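Local coordinates for protein probable aromatic acid decarboxylase (Aquifex aeolicus, PDB 2EJB) that probably makes the prenylated FMN cofactor of UbiD-type decarboxylases, joining a dimethylallyl group from dimethylallyl phosphate to the flavin without a metal, at residues Val85-Cys90 with Leu121-Arg126. Sequence-based numbering, arbitrary orientation.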
ATOM      1  N   VAL A  85       9.987  15.255  -9.093  1.00 37.53           N
ATOM      2  CA  VAL A  85      10.668  14.971  -7.843  1.00 35.31           C
ATOM      3  C   VAL A  85      10.118  13.709  -7.216  1.00 33.20           C
ATOM      4  O   VAL A  85       8.911  13.595  -6.991  1.00 35.28           O
ATOM      5  CB  VAL A  85      10.500  16.112  -6.829  1.00 35.77           C
ATOM      6  CG1 VAL A  85      11.073  15.693  -5.477  1.00 34.91           C
ATOM      7  CG2 VAL A  85      11.204  17.357  -7.335  1.00 39.76           C
ATOM      8  N   TYR A  86      11.011  12.766  -6.938  1.00 27.04           N
ATOM      9  CA  TYR A  86      10.641  11.507  -6.302  1.00 33.80           C
ATOM     10  C   TYR A  86      11.098  11.500  -4.854  1.00 33.16           C
ATOM     11  O   TYR A  86      12.184  11.989  -4.532  1.00 29.93           O
ATOM     12  CB  TYR A  86      11.303  10.308  -6.993  1.00 28.47           C
ATOM     13  CG  TYR A  86      10.724   9.932  -8.336  1.00 38.43           C
ATOM     14  CD1 TYR A  86      11.473  10.083  -9.505  1.00 34.59           C
ATOM     15  CD2 TYR A  86       9.442   9.398  -8.440  1.00 32.40           C
ATOM     16  CE1 TYR A  86      10.957   9.711 -10.744  1.00 35.36           C
ATOM     17  CE2 TYR A  86       8.917   9.023  -9.673  1.00 35.95           C
ATOM     18  CZ  TYR A  86       9.681   9.182 -10.819  1.00 34.21           C
ATOM     19  OH  TYR A  86       9.175   8.808 -12.041  1.00 29.45           O
ATOM     20  N   VAL A  87      10.255  10.950  -3.990  1.00 32.22           N
ATOM     21  CA  VAL A  87      10.562  10.796  -2.574  1.00 32.23           C
ATOM     22  C   VAL A  87      10.234   9.320  -2.381  1.00 36.27           C
ATOM     23  O   VAL A  87       9.110   8.946  -2.024  1.00 31.37           O
ATOM     24  CB  VAL A  87       9.660  11.677  -1.677  1.00 38.07           C
ATOM     25  CG1 VAL A  87       9.976  11.419  -0.214  1.00 30.61           C
ATOM     26  CG2 VAL A  87       9.890  13.152  -2.000  1.00 35.60           C
ATOM     27  N   VAL A  88      11.236   8.491  -2.660  1.00 34.79           N
ATOM     28  CA  VAL A  88      11.113   7.041  -2.609  1.00 35.43           C
ATOM     29  C   VAL A  88      12.227   6.361  -1.810  1.00 40.26           C
ATOM     30  O   VAL A  88      13.391   6.378  -2.212  1.00 33.30           O
ATOM     31  CB  VAL A  88      11.137   6.462  -4.046  1.00 32.31           C
ATOM     32  CG1 VAL A  88      10.995   4.948  -4.007  1.00 24.63           C
ATOM     33  CG2 VAL A  88      10.035   7.102  -4.892  1.00 30.99           C
ATOM     34  N   PRO A  89      11.885   5.780  -0.651  1.00 39.23           N
ATOM     35  CA  PRO A  89      10.523   5.754  -0.114  1.00 39.22           C
ATOM     36  C   PRO A  89      10.280   7.009   0.714  1.00 33.20           C
ATOM     37  O   PRO A  89      11.225   7.658   1.150  1.00 33.38           O
ATOM     38  CB  PRO A  89      10.519   4.497   0.746  1.00 36.98           C
ATOM     39  CG  PRO A  89      11.903   4.507   1.318  1.00 43.25           C
ATOM     40  CD  PRO A  89      12.766   4.875   0.113  1.00 42.78           C
ATOM     41  N   CYS A  90       9.012   7.339   0.926  1.00 32.95           N
ATOM     42  CA  CYS A  90       8.636   8.506   1.709  1.00 30.61           C
ATOM     43  C   CYS A  90       8.067   8.050   3.052  1.00 35.60           C
ATOM     44  O   CYS A  90       6.962   7.515   3.110  1.00 33.91           O
ATOM     45  CB  CYS A  90       7.585   9.325   0.953  1.00 29.30           C
ATOM     46  SG  CYS A  90       6.997  10.790   1.844  1.00 31.79           S
ATOM     47  N   LEU A 121       5.501  15.977  -8.170  1.00 33.65           N
ATOM     48  CA  LEU A 121       5.989  15.411  -6.912  1.00 36.42           C
ATOM     49  C   LEU A 121       5.389  14.016  -6.744  1.00 31.87           C
ATOM     50  O   LEU A 121       4.165  13.855  -6.727  1.00 30.97           O
ATOM     51  CB  LEU A 121       5.577  16.297  -5.734  1.00 29.24           C
ATOM     52  CG  LEU A 121       5.955  15.768  -4.343  1.00 31.48           C
ATOM     53  CD1 LEU A 121       7.482  15.709  -4.191  1.00 26.53           C
ATOM     54  CD2 LEU A 121       5.349  16.660  -3.280  1.00 27.33           C
ATOM     55  N   VAL A 122       6.250  13.010  -6.615  1.00 36.81           N
ATOM     56  CA  VAL A 122       5.786  11.631  -6.473  1.00 33.74           C
ATOM     57  C   VAL A 122       6.308  10.980  -5.191  1.00 34.09           C
ATOM     58  O   VAL A 122       7.514  10.948  -4.945  1.00 35.20           O
ATOM     59  CB  VAL A 122       6.224  10.790  -7.690  1.00 34.03           C
ATOM     60  CG1 VAL A 122       5.529   9.442  -7.674  1.00 29.09           C
ATOM     61  CG2 VAL A 122       5.905  11.540  -8.982  1.00 36.61           C
ATOM     62  N   LEU A 123       5.395  10.451  -4.386  1.00 28.99           N
ATOM     63  CA  LEU A 123       5.754   9.810  -3.118  1.00 27.26           C
ATOM     64  C   LEU A 123       5.389   8.326  -3.090  1.00 31.75           C
ATOM     65  O   LEU A 123       4.327   7.927  -3.577  1.00 32.41           O
ATOM     66  CB  LEU A 123       5.044  10.522  -1.958  1.00 28.71           C
ATOM     67  CG  LEU A 123       5.532  11.861  -1.382  1.00 41.98           C
ATOM     68  CD1 LEU A 123       6.252  12.695  -2.416  1.00 38.03           C
ATOM     69  CD2 LEU A 123       4.333  12.610  -0.788  1.00 37.43           C
ATOM     70  N   LEU A 124       6.283   7.509  -2.536  1.00 31.73           N
ATOM     71  CA  LEU A 124       6.018   6.081  -2.414  1.00 30.25           C
ATOM     72  C   LEU A 124       5.849   5.839  -0.930  1.00 33.63           C
ATOM     73  O   LEU A 124       6.817   5.896  -0.176  1.00 33.78           O
ATOM     74  CB  LEU A 124       7.174   5.217  -2.948  1.00 32.40           C
ATOM     75  CG  LEU A 124       6.812   3.720  -2.929  1.00 36.99           C
ATOM     76  CD1 LEU A 124       5.835   3.442  -4.060  1.00 38.77           C
ATOM     77  CD2 LEU A 124       8.060   2.853  -3.088  1.00 40.20           C
ATOM     78  N   VAL A 125       4.615   5.593  -0.506  1.00 33.96           N
ATOM     79  CA  VAL A 125       4.335   5.366   0.905  1.00 32.13           C
ATOM     80  C   VAL A 125       4.262   3.881   1.227  1.00 38.24           C
ATOM     81  O   VAL A 125       3.671   3.093   0.490  1.00 36.32           O
ATOM     82  CB  VAL A 125       3.017   6.050   1.323  1.00 30.27           C
ATOM     83  CG1 VAL A 125       2.736   5.766   2.789  1.00 29.79           C
ATOM     84  CG2 VAL A 125       3.119   7.563   1.085  1.00 29.05           C
ATOM     85  N   ARG A 126       4.878   3.516   2.342  1.00 36.80           N
ATOM     86  CA  ARG A 126       4.925   2.137   2.790  1.00 37.70           C
ATOM     87  C   ARG A 126       4.616   2.123   4.283  1.00 40.56           C
ATOM     88  O   ARG A 126       5.492   2.359   5.113  1.00 36.22           O
ATOM     89  CB  ARG A 126       6.323   1.573   2.505  1.00 44.21           C
ATOM     90  CG  ARG A 126       6.504   0.075   2.699  1.00 47.61           C
ATOM     91  CD  ARG A 126       6.628  -0.280   4.164  1.00 46.46           C
ATOM     92  NE  ARG A 126       5.503  -1.083   4.606  1.00 52.10           N
ATOM     93  CZ  ARG A 126       5.191  -1.292   5.878  1.00 51.06           C
ATOM     94  NH1 ARG A 126       5.923  -0.748   6.842  1.00 50.81           N
ATOM     95  NH2 ARG A 126       4.142  -2.042   6.180  1.00 44.36           N
TER
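V85 O accepts the backbone N-H of V122 at 2.8 Å (O to N), and V122 O in turn receives V87 N, so that V122 uses both its N-H and its carbonyl on the one neighbouring strand, straddling Y86. Further along, L124 N reaches V87 O over a longer 3.2 Å. The chain then turns a corner at V88 and P89, whose shared peptide bond is cis, and bonding resumes with C90 N donating to L124 O at 2.8 Å, nearly straight at the hydrogen (173°). L124 therefore keeps both of its backbone bonds, one to each side of the corner.

The apolar contacts fall on two faces. On one, L123 packs against both V87 and C90 from across the strand gap: its CD1 lies 3.6 Å from V87 CB, while its CG meets C90 SG at 3.7 Å. With CG anti to its carbonyl carbon (chi1 -78°), the L123 side chain runs beside that of V87, both pointing the same way. An alanine in place of L123 would remove CG and both methyls and would probably open a gap facing V87 and the C90 sulfur, which would lose their contacts with CD1 and CG. L121 CD1 continues this layer, touching V85 CG1 at 3.8 Å.

On the other face, the Y86 ring lies alongside V122, CD2 coming 3.6 Å from V122 CB, and its hydroxyl is hydrogen-bonded to L173 O in helix 162-176. V88 CG1 meets L124 CD2 at 3.7 Å, and Y16 of helix 14-26 packs on both residues.

Backbone bonding and buried apolar side chains thus join the two strands, as in a Rossmann-like flavoprotein core, and their carboxy-terminal ends lead to the predicted FMN site, which includes R126.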